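Local coordinates for protein putative prolyl-tRNA synthetase (Leishmania major, PDB 5XIL) that probably joins L-proline to its cognate tRNA at the expense of ATP, represented here by its class II catalytic core, anticodon-binding domain and zinc-bearing C-terminal domain, at residues A[193-205]-A[472-484]. Residues are numbered along the deposited sequence; the frame is centred on the assembly and turned at random.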
loop_
_atom_site.group_PDB
_atom_site.type_symbol
_atom_site.label_atom_id
_atom_site.label_comp_id
_atom_site.label_asym_id
_atom_site.label_seq_id
_atom_site.Cartn_x
_atom_site.Cartn_y
_atom_site.Cartn_z
ATOM N N PRO A 193 -2.431 24.233 3.304
ATOM C CA PRO A 193 -3.155 24.866 2.261
ATOM C C PRO A 193 -2.316 24.918 0.974
ATOM O O PRO A 193 -1.097 24.948 1.035
ATOM C CB PRO A 193 -3.378 26.269 2.793
ATOM C CG PRO A 193 -2.157 26.551 3.614
ATOM C CD PRO A 193 -1.871 25.194 4.263
ATOM N N VAL A 194 -3.015 25.019 -0.138
ATOM C CA VAL A 194 -2.352 24.984 -1.418
ATOM C C VAL A 194 -2.941 26.056 -2.314
ATOM O O VAL A 194 -4.124 26.467 -2.114
ATOM C CB VAL A 194 -2.469 23.601 -2.110
ATOM C CG1 VAL A 194 -1.898 22.530 -1.261
ATOM C CG2 VAL A 194 -3.895 23.271 -2.522
ATOM N N VAL A 195 -2.189 26.407 -3.353
ATOM C CA VAL A 195 -2.721 27.169 -4.507
ATOM C C VAL A 195 -2.835 26.282 -5.746
ATOM O O VAL A 195 -1.827 25.859 -6.277
ATOM C CB VAL A 195 -1.846 28.441 -4.818
ATOM C CG1 VAL A 195 -2.361 29.166 -6.057
ATOM C CG2 VAL A 195 -1.942 29.379 -3.626
ATOM N N ARG A 196 -4.048 25.945 -6.164
ATOM C CA ARG A 196 -4.246 25.190 -7.419
ATOM C C ARG A 196 -4.031 26.139 -8.549
ATOM O O ARG A 196 -4.627 27.218 -8.574
ATOM C CB ARG A 196 -5.693 24.680 -7.474
ATOM C CG ARG A 196 -6.086 23.695 -6.386
ATOM C CD ARG A 196 -7.599 23.764 -6.190
ATOM N NE ARG A 196 -8.149 22.765 -5.273
ATOM C CZ ARG A 196 -8.139 22.826 -3.967
ATOM N NH1 ARG A 196 -7.559 23.817 -3.366
ATOM N NH2 ARG A 196 -8.796 21.888 -3.271
ATOM N N GLY A 197 -3.250 25.724 -9.550
ATOM C CA GLY A 197 -3.052 26.593 -10.729
ATOM C C GLY A 197 -2.368 25.856 -11.870
ATOM O O GLY A 197 -2.204 24.632 -11.837
ATOM N N ARG A 198 -2.041 26.619 -12.908
ATOM C CA ARG A 198 -1.394 26.091 -14.073
ATOM C C ARG A 198 0.009 26.661 -14.175
ATOM O O ARG A 198 0.252 27.865 -13.958
ATOM C CB ARG A 198 -2.177 26.486 -15.333
ATOM C CG ARG A 198 -1.744 25.732 -16.564
ATOM C CD ARG A 198 -2.413 26.214 -17.859
ATOM N NE ARG A 198 -2.573 27.661 -17.985
ATOM C CZ ARG A 198 -3.694 28.344 -17.751
ATOM N NH1 ARG A 198 -4.789 27.731 -17.299
ATOM N NH2 ARG A 198 -3.701 29.668 -17.920
ATOM N N LYS A 199 0.954 25.820 -14.532
ATOM C CA LYS A 199 2.275 26.285 -14.730
ATOM C C LYS A 199 2.332 27.184 -15.987
ATOM O O LYS A 199 1.536 27.007 -16.930
ATOM C CB LYS A 199 3.281 25.157 -14.862
ATOM C CG LYS A 199 3.476 24.305 -13.618
ATOM C CD LYS A 199 4.199 25.053 -12.532
ATOM C CE LYS A 199 4.840 24.046 -11.591
ATOM N NZ LYS A 199 5.456 24.729 -10.427
ATOM N N THR A 200 3.203 28.187 -15.961
ATOM C CA THR A 200 3.504 28.899 -17.237
ATOM C C THR A 200 4.126 27.958 -18.267
ATOM O O THR A 200 4.698 26.864 -17.951
ATOM C CB THR A 200 4.475 30.086 -17.010
ATOM O OG1 THR A 200 5.744 29.573 -16.601
ATOM C CG2 THR A 200 3.922 31.047 -15.984
ATOM N N GLU A 201 4.124 28.404 -19.519
ATOM C CA GLU A 201 4.884 27.679 -20.577
ATOM C C GLU A 201 6.297 27.358 -20.180
ATOM O O GLU A 201 6.787 26.233 -20.382
ATOM C CB GLU A 201 4.885 28.492 -21.888
ATOM C CG GLU A 201 3.609 28.398 -22.668
ATOM C CD GLU A 201 3.334 27.009 -23.227
ATOM O OE1 GLU A 201 4.222 26.341 -23.794
ATOM O OE2 GLU A 201 2.171 26.599 -23.138
ATOM N N LYS A 202 6.990 28.330 -19.579
ATOM C CA LYS A 202 8.379 28.133 -19.162
ATOM C C LYS A 202 8.488 27.016 -18.085
ATOM O O LYS A 202 9.399 26.233 -18.042
ATOM C CB LYS A 202 8.939 29.471 -18.555
ATOM C CG LYS A 202 10.389 29.369 -18.062
ATOM C CD LYS A 202 10.913 30.719 -17.574
ATOM C CE LYS A 202 12.386 30.702 -17.129
ATOM N NZ LYS A 202 13.041 32.040 -16.689
ATOM N N GLU A 203 7.526 26.947 -17.198
ATOM C CA GLU A 203 7.673 26.050 -16.039
ATOM C C GLU A 203 6.976 24.695 -16.148
ATOM O O GLU A 203 7.085 23.871 -15.263
ATOM C CB GLU A 203 7.144 26.770 -14.770
ATOM C CG GLU A 203 7.990 27.971 -14.404
ATOM C CD GLU A 203 9.351 27.626 -13.845
ATOM O OE1 GLU A 203 9.508 26.600 -13.162
ATOM O OE2 GLU A 203 10.229 28.478 -13.996
ATOM N N LYS A 204 6.276 24.452 -17.226
ATOM C CA LYS A 204 5.630 23.168 -17.406
ATOM C C LYS A 204 6.590 22.022 -17.652
ATOM O O LYS A 204 7.776 22.210 -17.951
ATOM C CB LYS A 204 4.644 23.234 -18.540
ATOM C CG LYS A 204 5.291 23.257 -19.904
ATOM C CD LYS A 204 4.219 23.463 -20.953
ATOM C CE LYS A 204 4.680 22.980 -22.329
ATOM N NZ LYS A 204 3.693 23.393 -23.390
ATOM N N PHE A 205 6.054 20.838 -17.560
ATOM C CA PHE A 205 6.803 19.645 -17.953
ATOM C C PHE A 205 6.998 19.692 -19.459
ATOM O O PHE A 205 6.020 19.782 -20.241
ATOM C CB PHE A 205 6.039 18.404 -17.573
ATOM C CG PHE A 205 6.656 17.125 -18.103
ATOM C CD1 PHE A 205 8.046 16.911 -18.051
ATOM C CD2 PHE A 205 5.883 16.191 -18.727
ATOM C CE1 PHE A 205 8.621 15.739 -18.572
ATOM C CE2 PHE A 205 6.440 15.009 -19.205
ATOM C CZ PHE A 205 7.806 14.790 -19.164
ATOM N N MET A 472 17.979 33.585 -5.368
ATOM C CA MET A 472 17.291 34.818 -5.013
ATOM C C MET A 472 16.385 35.357 -6.060
ATOM O O MET A 472 15.505 36.211 -5.732
ATOM C CB MET A 472 18.278 35.913 -4.549
ATOM C CG MET A 472 19.103 35.499 -3.347
ATOM S SD MET A 472 18.108 35.104 -1.886
ATOM C CE MET A 472 19.224 34.027 -0.985
ATOM N N GLY A 473 16.474 34.856 -7.312
ATOM C CA GLY A 473 15.543 35.333 -8.318
ATOM C C GLY A 473 14.160 34.740 -8.056
ATOM O O GLY A 473 14.103 33.620 -7.601
ATOM N N ALA A 474 13.079 35.454 -8.387
ATOM C CA ALA A 474 11.738 34.912 -8.270
ATOM C C ALA A 474 11.307 34.248 -9.585
ATOM O O ALA A 474 11.354 34.873 -10.655
ATOM C CB ALA A 474 10.778 36.019 -7.983
ATOM N N LYS A 475 10.789 33.026 -9.503
ATOM C CA LYS A 475 10.213 32.413 -10.674
ATOM C C LYS A 475 8.722 32.489 -10.593
ATOM O O LYS A 475 8.186 32.914 -9.515
ATOM C CB LYS A 475 10.672 30.951 -10.770
ATOM C CG LYS A 475 10.259 30.055 -9.624
ATOM C CD LYS A 475 10.933 28.734 -9.978
ATOM C CE LYS A 475 10.216 27.538 -9.526
ATOM N NZ LYS A 475 10.859 26.403 -10.287
ATOM N N THR A 476 8.018 32.037 -11.631
ATOM C CA THR A 476 6.601 31.864 -11.500
ATOM C C THR A 476 6.402 30.486 -10.812
ATOM O O THR A 476 7.148 29.512 -11.027
ATOM C CB THR A 476 5.798 31.909 -12.770
ATOM O OG1 THR A 476 6.281 30.925 -13.663
ATOM C CG2 THR A 476 5.867 33.311 -13.441
ATOM N N LEU A 477 5.437 30.504 -9.936
ATOM C CA LEU A 477 4.963 29.330 -9.218
ATOM C C LEU A 477 3.730 28.727 -9.946
ATOM O O LEU A 477 3.785 27.582 -10.377
ATOM C CB LEU A 477 4.722 29.646 -7.745
ATOM C CG LEU A 477 5.898 30.285 -7.011
ATOM C CD1 LEU A 477 5.424 30.584 -5.594
ATOM C CD2 LEU A 477 7.112 29.379 -6.934
ATOM N N CYS A 478 2.689 29.512 -10.189
ATOM C CA CYS A 478 1.572 29.076 -11.005
ATOM C C CYS A 478 0.744 30.278 -11.322
ATOM O O CYS A 478 0.838 31.326 -10.634
ATOM C CB CYS A 478 0.670 28.026 -10.340
ATOM S SG CYS A 478 -0.262 28.645 -8.953
ATOM N N ILE A 479 -0.094 30.113 -12.330
ATOM C CA ILE A 479 -1.196 31.012 -12.592
ATOM C C ILE A 479 -2.370 30.407 -11.812
ATOM O O ILE A 479 -2.826 29.320 -12.180
ATOM C CB ILE A 479 -1.614 31.044 -14.071
ATOM C CG1 ILE A 479 -0.421 31.448 -14.870
ATOM C CG2 ILE A 479 -2.684 32.115 -14.268
ATOM C CD1 ILE A 479 -0.259 30.728 -16.155
ATOM N N PRO A 480 -2.781 31.053 -10.714
ATOM C CA PRO A 480 -3.841 30.469 -9.879
ATOM C C PRO A 480 -5.184 30.394 -10.585
ATOM O O PRO A 480 -5.559 31.336 -11.279
ATOM C CB PRO A 480 -3.919 31.410 -8.681
ATOM C CG PRO A 480 -2.745 32.229 -8.720
ATOM C CD PRO A 480 -2.188 32.257 -10.096
ATOM N N PHE A 481 -5.897 29.289 -10.410
ATOM C CA PHE A 481 -7.219 29.155 -10.972
ATOM C C PHE A 481 -8.156 30.157 -10.294
ATOM O O PHE A 481 -9.028 30.683 -10.933
ATOM C CB PHE A 481 -7.749 27.717 -10.810
ATOM C CG PHE A 481 -6.981 26.679 -11.593
ATOM C CD1 PHE A 481 -6.559 26.932 -12.861
ATOM C CD2 PHE A 481 -6.787 25.422 -11.096
ATOM C CE1 PHE A 481 -5.846 26.025 -13.598
ATOM C CE2 PHE A 481 -6.091 24.467 -11.833
ATOM C CZ PHE A 481 -5.606 24.772 -13.082
ATOM N N GLU A 482 -7.935 30.445 -9.018
ATOM C CA GLU A 482 -8.725 31.433 -8.289
ATOM C C GLU A 482 -8.004 32.758 -8.437
ATOM O O GLU A 482 -7.006 32.960 -7.768
ATOM C CB GLU A 482 -8.834 31.034 -6.804
ATOM C CG GLU A 482 -9.673 31.993 -5.950
ATOM C CD GLU A 482 -10.135 31.359 -4.639
ATOM O OE1 GLU A 482 -9.293 30.881 -3.848
ATOM O OE2 GLU A 482 -11.364 31.302 -4.433
ATOM N N GLN A 483 -8.475 33.616 -9.342
ATOM C CA GLN A 483 -7.904 34.920 -9.573
ATOM C C GLN A 483 -8.546 35.995 -8.690
ATOM O O GLN A 483 -9.674 35.845 -8.311
ATOM C CB GLN A 483 -8.113 35.328 -11.031
ATOM C CG GLN A 483 -7.332 34.513 -12.010
ATOM C CD GLN A 483 -5.932 34.984 -12.167
ATOM O OE1 GLN A 483 -5.692 36.133 -12.508
ATOM N NE2 GLN A 483 -4.966 34.091 -11.967
ATOM N N PRO A 484 -7.807 37.020 -8.323
ATOM C CA PRO A 484 -8.364 38.205 -7.626
ATOM C C PRO A 484 -9.590 38.773 -8.316
ATOM O O PRO A 484 -9.691 38.714 -9.530
ATOM C CB PRO A 484 -7.253 39.243 -7.772
ATOM C CG PRO A 484 -6.020 38.453 -7.914
ATOM C CD PRO A 484 -6.380 37.191 -8.645
HETATM O O HOH W 1 -6.210 28.792 -7.136
HETATM O O HOH W 2 7.055 26.869 -11.041
HETATM O O HOH W 3 4.607 28.610 -13.362
HETATM O O HOH W 4 9.505 31.180 -13.991
#
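Gly-197 CA packs over the centre of one face of the Phe-481 ring, 3.7 Å from the centroid, a CH-pi contact. Three backbone bonds pin this tight end: Phe-481 N to Arg-196 O (3.0 Å) and, in both directions, Arg-198 with Ile-479, whose N reaches Arg-198 O at 2.8 Å, nearly straight (177°). On the other side of Gly-197, Val-195, with chi1 at 177°, sets CG1 3.6 Å from Cys-478 SG and also against Pro-480 CB. The solvent side is that of Phe-481, Ile-479 and Arg-198, whose side chain has two conformers. Beyond Lys-199 the two segments part and waters bridge them. Thr-200 and Thr-476 reach tip to tip, both hydroxyls bonded to Glu-444 of helix 441-455; one water joins Thr-200 N to Thr-476 OG1. Glu-203 crosses Lys-475 at about a right angle, and Glu-203 OE1 forms a salt bridge with Lys-475 NZ, 3.2 Å, on its syn side. Lys-199 NZ, salt-bridged to Glu-215, gives Leu-477 O a weak bond. Strand 475-480 thus joins the C-terminal zinc domain to the catalytic core: backbone bonds and the glycine-ring contact fix the register, while the polar end probably depends on charges and waters shared with Glu-444 and Glu-215.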